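Local coordinates for protein peptidoglycan-N-acetylmuramic acid deacetylase PdaA (Bacillus subtilis, PDB 1W17) that deacetylates N-acetylmuramic acid residues of peptidoglycan, leading to muramic delta-lactam in the spore cortex, and is required for germination, at residues L160-P165 with Y182-W187; L110-S115 with K152-Q157. One frame throughout, in Å; residues are numbered along the deposited sequence.

Contact 1: L160-P165 with Y182-W187; sequences LYLRPP and YQTVFW
Arg163 reaches past the end of the paired backbones and grips two successive carbonyls of the other segment. Its NE gives a hydrogen bond to Val185 O at 3.1 Å, close to the guanidinium plane, while its NH2 reaches Phe186 O at 2.9 Å, the acceptor tilted 29° out of that plane. CG is anti to the backbone N (chi1 -178°) and the bend at chi3 (-76°) turns the guanidinium toward these oxygens; the indole of Trp187 stands steeply against it, CE3 being 3.8 Å from NE. NH1 pairs with Asp73, the proton acceptor by similarity, and NH2 also bonds Thr71. An alanine here would probably leave the carboxylate of Asp73 without its charged mate and the oxygens of Val185 and Phe186 without these donors. Three backbone hydrogen bonds run along the parallel pairing of Tyr161 with Gln183 and Leu162 with Thr184, the shortest from Val185 N to Leu162 O at 2.8 Å. The tight part is made by buried Tyr161, Leu162, Thr184 and Val185: Tyr161 lies obliquely against Val185, its hydroxyl bonded to Asp250, and Leu162 runs beside Thr184. Leu160 packs as closely, laying CB over one face of the Tyr182 ring, 3.9 Å from its centroid. The loose side is at partly exposed Gln183, whose CB touches Tyr161 CD1 at 3.7 Å but whose amide leads away from the partner strand. The parallel pair, joined by a connection that includes helix 171-179, brings Arg163 to Asp73, the probable catalytic base, consistent with the NodB homology domain of family 4 carbohydrate esterases.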
loop_
_atom_site.group_PDB
_atom_site.type_symbol
_atom_site.label_atom_id
_atom_site.label_comp_id
_atom_site.label_asym_id
_atom_site.label_seq_id
_atom_site.Cartn_x
_atom_site.Cartn_y
_atom_site.Cartn_z
ATOM N N LEU A 160 12.747 -3.604 -0.237
ATOM C CA LEU A 160 12.185 -2.952 -1.411
ATOM C C LEU A 160 10.778 -3.376 -1.841
ATOM O O LEU A 160 10.592 -4.500 -2.309
ATOM C CB LEU A 160 13.143 -3.161 -2.576
ATOM C CG LEU A 160 14.424 -2.325 -2.580
ATOM C CD1 LEU A 160 15.206 -2.494 -1.288
ATOM C CD2 LEU A 160 15.284 -2.781 -3.764
ATOM N N TYR A 161 9.812 -2.471 -1.681
ATOM C CA TYR A 161 8.413 -2.706 -2.076
ATOM C C TYR A 161 7.995 -1.583 -2.998
ATOM O O TYR A 161 8.301 -0.429 -2.767
ATOM C CB TYR A 161 7.472 -2.708 -0.869
ATOM C CG TYR A 161 7.779 -3.811 0.113
ATOM C CD1 TYR A 161 7.576 -5.151 -0.226
ATOM C CD2 TYR A 161 8.322 -3.517 1.367
ATOM C CE1 TYR A 161 7.924 -6.174 0.669
ATOM C CE2 TYR A 161 8.653 -4.512 2.260
ATOM C CZ TYR A 161 8.461 -5.838 1.916
ATOM O OH TYR A 161 8.802 -6.809 2.839
ATOM N N LEU A 162 7.244 -1.926 -4.027
ATOM C CA LEU A 162 6.811 -0.941 -4.988
ATOM C C LEU A 162 5.326 -1.039 -5.263
ATOM O O LEU A 162 4.789 -2.144 -5.370
ATOM C CB LEU A 162 7.554 -1.171 -6.314
ATOM C CG LEU A 162 6.827 -0.654 -7.565
ATOM C CD1 LEU A 162 7.016 0.855 -7.638
ATOM C CD2 LEU A 162 7.379 -1.325 -8.844
ATOM N N ARG A 163 4.651 0.097 -5.336
ATOM C CA ARG A 163 3.250 0.070 -5.750
ATOM C C ARG A 163 3.197 0.940 -7.039
ATOM O O ARG A 163 3.528 2.123 -7.018
ATOM C CB ARG A 163 2.309 0.618 -4.686
ATOM C CG ARG A 163 0.851 0.505 -5.167
ATOM C CD ARG A 163 -0.152 0.646 -4.048
ATOM N NE ARG A 163 -0.230 -0.564 -3.231
ATOM C CZ ARG A 163 -0.582 -0.573 -1.953
ATOM N NH1 ARG A 163 -0.876 0.572 -1.333
ATOM N NH2 ARG A 163 -0.670 -1.720 -1.302
ATOM N N PRO A 164 2.800 0.356 -8.177
ATOM C CA PRO A 164 2.766 1.169 -9.408
ATOM C C PRO A 164 1.771 2.320 -9.392
ATOM O O PRO A 164 0.640 2.165 -8.926
ATOM C CB PRO A 164 2.404 0.155 -10.497
ATOM C CG PRO A 164 2.753 -1.182 -9.889
ATOM C CD PRO A 164 2.312 -1.003 -8.451
ATOM N N PRO A 165 2.179 3.496 -9.889
ATOM C CA PRO A 165 1.265 4.643 -9.917
ATOM C C PRO A 165 -0.032 4.265 -10.649
ATOM O O PRO A 165 0.008 3.603 -11.689
ATOM C CB PRO A 165 2.074 5.695 -10.661
ATOM C CG PRO A 165 3.467 5.413 -10.187
ATOM C CD PRO A 165 3.546 3.900 -10.261
ATOM N N TYR A 182 12.764 -5.162 -6.509
ATOM C CA TYR A 182 11.489 -4.820 -5.894
ATOM C C TYR A 182 10.426 -5.895 -5.905
ATOM O O TYR A 182 10.303 -6.691 -6.832
ATOM C CB TYR A 182 10.890 -3.573 -6.547
ATOM C CG TYR A 182 11.583 -2.294 -6.184
ATOM C CD1 TYR A 182 12.709 -1.863 -6.891
ATOM C CD2 TYR A 182 11.131 -1.517 -5.105
ATOM C CE1 TYR A 182 13.378 -0.679 -6.533
ATOM C CE2 TYR A 182 11.797 -0.329 -4.745
ATOM C CZ TYR A 182 12.921 0.072 -5.466
ATOM O OH TYR A 182 13.613 1.214 -5.102
ATOM N N GLN A 183 9.643 -5.891 -4.841
ATOM C CA GLN A 183 8.518 -6.793 -4.682
ATOM C C GLN A 183 7.346 -5.860 -5.006
ATOM O O GLN A 183 7.215 -4.838 -4.347
ATOM C CB GLN A 183 8.458 -7.206 -3.217
ATOM C CG GLN A 183 7.625 -8.393 -2.899
ATOM C CD GLN A 183 8.191 -9.663 -3.478
ATOM O OE1 GLN A 183 9.399 -9.908 -3.430
ATOM N NE2 GLN A 183 7.321 -10.485 -4.021
ATOM N N THR A 184 6.513 -6.176 -5.998
ATOM C CA THR A 184 5.392 -5.301 -6.325
ATOM C C THR A 184 4.177 -5.666 -5.498
ATOM O O THR A 184 3.698 -6.809 -5.516
ATOM C CB THR A 184 5.047 -5.350 -7.819
ATOM O OG1 THR A 184 6.115 -4.738 -8.551
ATOM C CG2 THR A 184 3.739 -4.589 -8.104
ATOM N N VAL A 185 3.675 -4.681 -4.772
ATOM C CA VAL A 185 2.540 -4.906 -3.896
ATOM C C VAL A 185 1.218 -4.286 -4.364
ATOM O O VAL A 185 1.081 -3.066 -4.414
ATOM C CB VAL A 185 2.864 -4.337 -2.500
ATOM C CG1 VAL A 185 1.753 -4.665 -1.500
ATOM C CG2 VAL A 185 4.219 -4.877 -2.033
ATOM N N PHE A 186 0.234 -5.124 -4.669
ATOM C CA PHE A 186 -1.061 -4.598 -5.043
ATOM C C PHE A 186 -1.962 -4.488 -3.812
ATOM O O PHE A 186 -1.499 -4.073 -2.755
ATOM C CB PHE A 186 -1.669 -5.463 -6.151
ATOM C CG PHE A 186 -0.904 -5.377 -7.440
ATOM C CD1 PHE A 186 -0.885 -4.196 -8.166
ATOM C CD2 PHE A 186 -0.192 -6.472 -7.925
ATOM C CE1 PHE A 186 -0.167 -4.096 -9.372
ATOM C CE2 PHE A 186 0.531 -6.383 -9.136
ATOM C CZ PHE A 186 0.537 -5.189 -9.854
ATOM N N TRP A 187 -3.241 -4.834 -3.929
ATOM C CA TRP A 187 -4.140 -4.730 -2.784
ATOM C C TRP A 187 -5.413 -5.503 -3.040
ATOM O O TRP A 187 -5.697 -5.875 -4.183
ATOM C CB TRP A 187 -4.485 -3.261 -2.507
ATOM C CG TRP A 187 -5.207 -2.584 -3.625
ATOM C CD1 TRP A 187 -6.557 -2.450 -3.767
ATOM C CD2 TRP A 187 -4.616 -1.944 -4.766
ATOM N NE1 TRP A 187 -6.844 -1.763 -4.926
ATOM C CE2 TRP A 187 -5.672 -1.442 -5.558
ATOM C CE3 TRP A 187 -3.297 -1.742 -5.192
ATOM C CZ2 TRP A 187 -5.451 -0.752 -6.756
ATOM C CZ3 TRP A 187 -3.077 -1.054 -6.382
ATOM C CH2 TRP A 187 -4.156 -0.566 -7.154
#

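Contact 2: L110-S115 with K152-Q157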
loop_
_atom_site.group_PDB
_atom_site.type_symbol
_atom_site.label_atom_id
_atom_site.label_comp_id
_atom_site.label_asym_id
_atom_site.label_seq_id
_atom_site.Cartn_x
_atom_site.Cartn_y
_atom_site.Cartn_z
ATOM N N LEU A 110 7.207 13.807 8.590
ATOM C CA LEU A 110 6.303 12.656 8.618
ATOM C C LEU A 110 7.062 11.422 8.161
ATOM O O LEU A 110 6.847 10.336 8.693
ATOM C CB LEU A 110 5.084 12.887 7.719
ATOM C CG LEU A 110 4.123 13.958 8.244
ATOM C CD1 LEU A 110 2.978 14.168 7.258
ATOM C CD2 LEU A 110 3.580 13.521 9.594
ATOM N N ILE A 111 7.934 11.579 7.157
ATOM C CA ILE A 111 8.731 10.452 6.707
ATOM C C ILE A 111 9.575 9.959 7.896
ATOM O O ILE A 111 9.696 8.750 8.130
ATOM C CB ILE A 111 9.699 10.848 5.568
ATOM C CG1 ILE A 111 8.913 11.070 4.267
ATOM C CG2 ILE A 111 10.777 9.757 5.397
ATOM C CD1 ILE A 111 8.075 9.862 3.832
ATOM N N LYS A 112 10.152 10.897 8.649
ATOM C CA LYS A 112 10.968 10.526 9.801
ATOM C C LYS A 112 10.119 9.823 10.885
ATOM O O LYS A 112 10.593 8.903 11.535
ATOM C CB LYS A 112 11.663 11.764 10.384
ATOM C CG LYS A 112 12.611 11.465 11.547
ATOM C CD LYS A 112 13.666 10.420 11.215
ATOM C CE LYS A 112 14.908 10.577 12.144
ATOM N NZ LYS A 112 14.512 10.862 13.572
ATOM N N ARG A 113 8.877 10.257 11.082
ATOM C CA ARG A 113 8.005 9.596 12.070
ATOM C C ARG A 113 7.675 8.172 11.616
ATOM O O ARG A 113 7.621 7.240 12.432
ATOM C CB ARG A 113 6.657 10.321 12.254
ATOM C CG ARG A 113 6.607 11.409 13.299
ATOM C CD ARG A 113 5.152 11.774 13.643
ATOM N NE ARG A 113 4.531 10.782 14.525
ATOM C CZ ARG A 113 3.251 10.796 14.897
ATOM N NH1 ARG A 113 2.434 11.747 14.469
ATOM N NH2 ARG A 113 2.778 9.848 15.696
ATOM N N MET A 114 7.409 7.993 10.323
ATOM C CA MET A 114 7.109 6.638 9.861
ATOM C C MET A 114 8.242 5.677 10.230
ATOM O O MET A 114 8.018 4.576 10.752
ATOM C CB MET A 114 6.883 6.620 8.346
ATOM C CG MET A 114 5.565 7.244 7.938
ATOM S SD MET A 114 5.569 7.615 6.182
ATOM C CE MET A 114 4.038 8.543 6.033
ATOM N N SER A 115 9.471 6.109 9.956
ATOM C CA SER A 115 10.654 5.314 10.245
ATOM C C SER A 115 10.860 5.139 11.754
ATOM O O SER A 115 11.031 4.014 12.222
ATOM C CB SER A 115 11.900 5.978 9.635
ATOM O OG SER A 115 13.078 5.255 9.959
ATOM N N LYS A 152 18.331 10.099 3.095
ATOM C CA LYS A 152 18.856 11.386 3.562
ATOM C C LYS A 152 18.146 11.754 4.871
ATOM O O LYS A 152 18.744 12.288 5.812
ATOM C CB LYS A 152 18.586 12.506 2.540
ATOM C CG LYS A 152 19.104 13.865 3.010
ATOM C CD LYS A 152 18.564 15.041 2.197
ATOM C CE LYS A 152 17.153 15.407 2.645
ATOM N NZ LYS A 152 16.692 16.706 2.084
ATOM N N ILE A 153 16.856 11.458 4.915
ATOM C CA ILE A 153 16.046 11.767 6.077
ATOM C C ILE A 153 16.193 10.791 7.252
ATOM O O ILE A 153 16.341 11.204 8.402
ATOM C CB ILE A 153 14.548 11.801 5.682
ATOM C CG1 ILE A 153 14.265 13.003 4.780
ATOM C CG2 ILE A 153 13.681 11.826 6.918
ATOM C CD1 ILE A 153 12.935 12.890 4.050
ATOM N N THR A 154 16.164 9.497 6.971
ATOM C CA THR A 154 16.190 8.512 8.042
ATOM C C THR A 154 17.502 7.779 8.329
ATOM O O THR A 154 17.662 7.224 9.403
ATOM C CB THR A 154 15.157 7.419 7.762
ATOM O OG1 THR A 154 15.605 6.654 6.639
ATOM C CG2 THR A 154 13.786 8.017 7.437
ATOM N N GLY A 155 18.414 7.752 7.364
ATOM C CA GLY A 155 19.657 7.022 7.544
ATOM C C GLY A 155 19.366 5.528 7.496
ATOM O O GLY A 155 20.188 4.707 7.888
ATOM N N LYS A 156 18.184 5.177 6.991
ATOM C CA LYS A 156 17.748 3.786 6.908
ATOM C C LYS A 156 17.121 3.431 5.557
ATOM O O LYS A 156 16.842 4.299 4.735
ATOM C CB LYS A 156 16.734 3.514 8.021
ATOM C CG LYS A 156 17.292 3.761 9.426
ATOM C CD LYS A 156 16.235 3.538 10.507
ATOM C CE LYS A 156 16.837 3.758 11.908
ATOM N NZ LYS A 156 15.883 3.430 13.017
ATOM N N GLN A 157 16.915 2.144 5.326
ATOM C CA GLN A 157 16.308 1.692 4.083
ATOM C C GLN A 157 15.639 0.346 4.264
ATOM O O GLN A 157 16.283 -0.657 4.585
ATOM C CB GLN A 157 17.337 1.606 2.929
ATOM C CG GLN A 157 16.666 1.250 1.612
ATOM C CD GLN A 157 17.608 1.226 0.414
ATOM O OE1 GLN A 157 18.785 1.629 0.505
ATOM N NE2 GLN A 157 17.088 0.769 -0.727
HETATM O O HOH W 1 14.237 5.866 12.331
#
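Ser115 OG and one water molecule make the shortest polar bond here, 2.7 Å, and the same water accepts from Lys156 NZ at 3.0 Å, so it bridges the two segments where no direct hydrogen bond does. The contact joins two helices of the NodB homology domain, 108-116 and the C-terminal turn of 136-154, at the surface of the protein. Lys156 is extended beyond CG and carries its CD to 3.6 Å from Ser115 OG before the ammonium group meets the water. Away from this polar rim, Ile153 and Ile111 cross at about a right angle, their CG2 methyls 3.9 Å apart; Ile153 CG2 also touches Lys112 CB. Both isoleucines lean on Val104 of helix 101-106, and Ile111 continues inward to Val99 and Ile121, linking the helix pair to strands 96-99 and 120-123. Lys112 bends at chi2 and chi4, its CD passing near Ile153 O, and its ammonium group forms a salt bridge with Asp116. The chain leaves helix 136-154 at Gly155, whose positive phi (72°) suits glycine. Just before it, Thr154 holds OG1 between its backbone N and carbonyl carbon (chi1 69°), where the oxygen accepts from Lys156 N at 3.0 Å in an ST turn and is also hydrogen-bonded to Val150 O. The same torsion sets Thr154 CG2 anti to the carbonyl carbon, where it packs 3.5 Å from Ser115 CB.

Overall arrangement
Contact 2 closes before contact 1 opens along the chain: helix 136-154 ends in contact 2, and residues 155-160 connect it to strand 161-162 of contact 1. The two centres are 19 Å apart, and apart from this junction the segments do not touch. Contact 1 is buried, about 8 Å from the centre of the chain, with the side chain of Arg163 about 3 Å from that of Asp73, the proton acceptor by similarity, and about 4 Å from that of His124, which binds the divalent metal cation. Contact 2 lies about 17 Å from that centre, its Ile111 side chain about 10 Å from that of His124 and 12 Å from that of Asp73. One therefore borders the active site; the other joins outer helices.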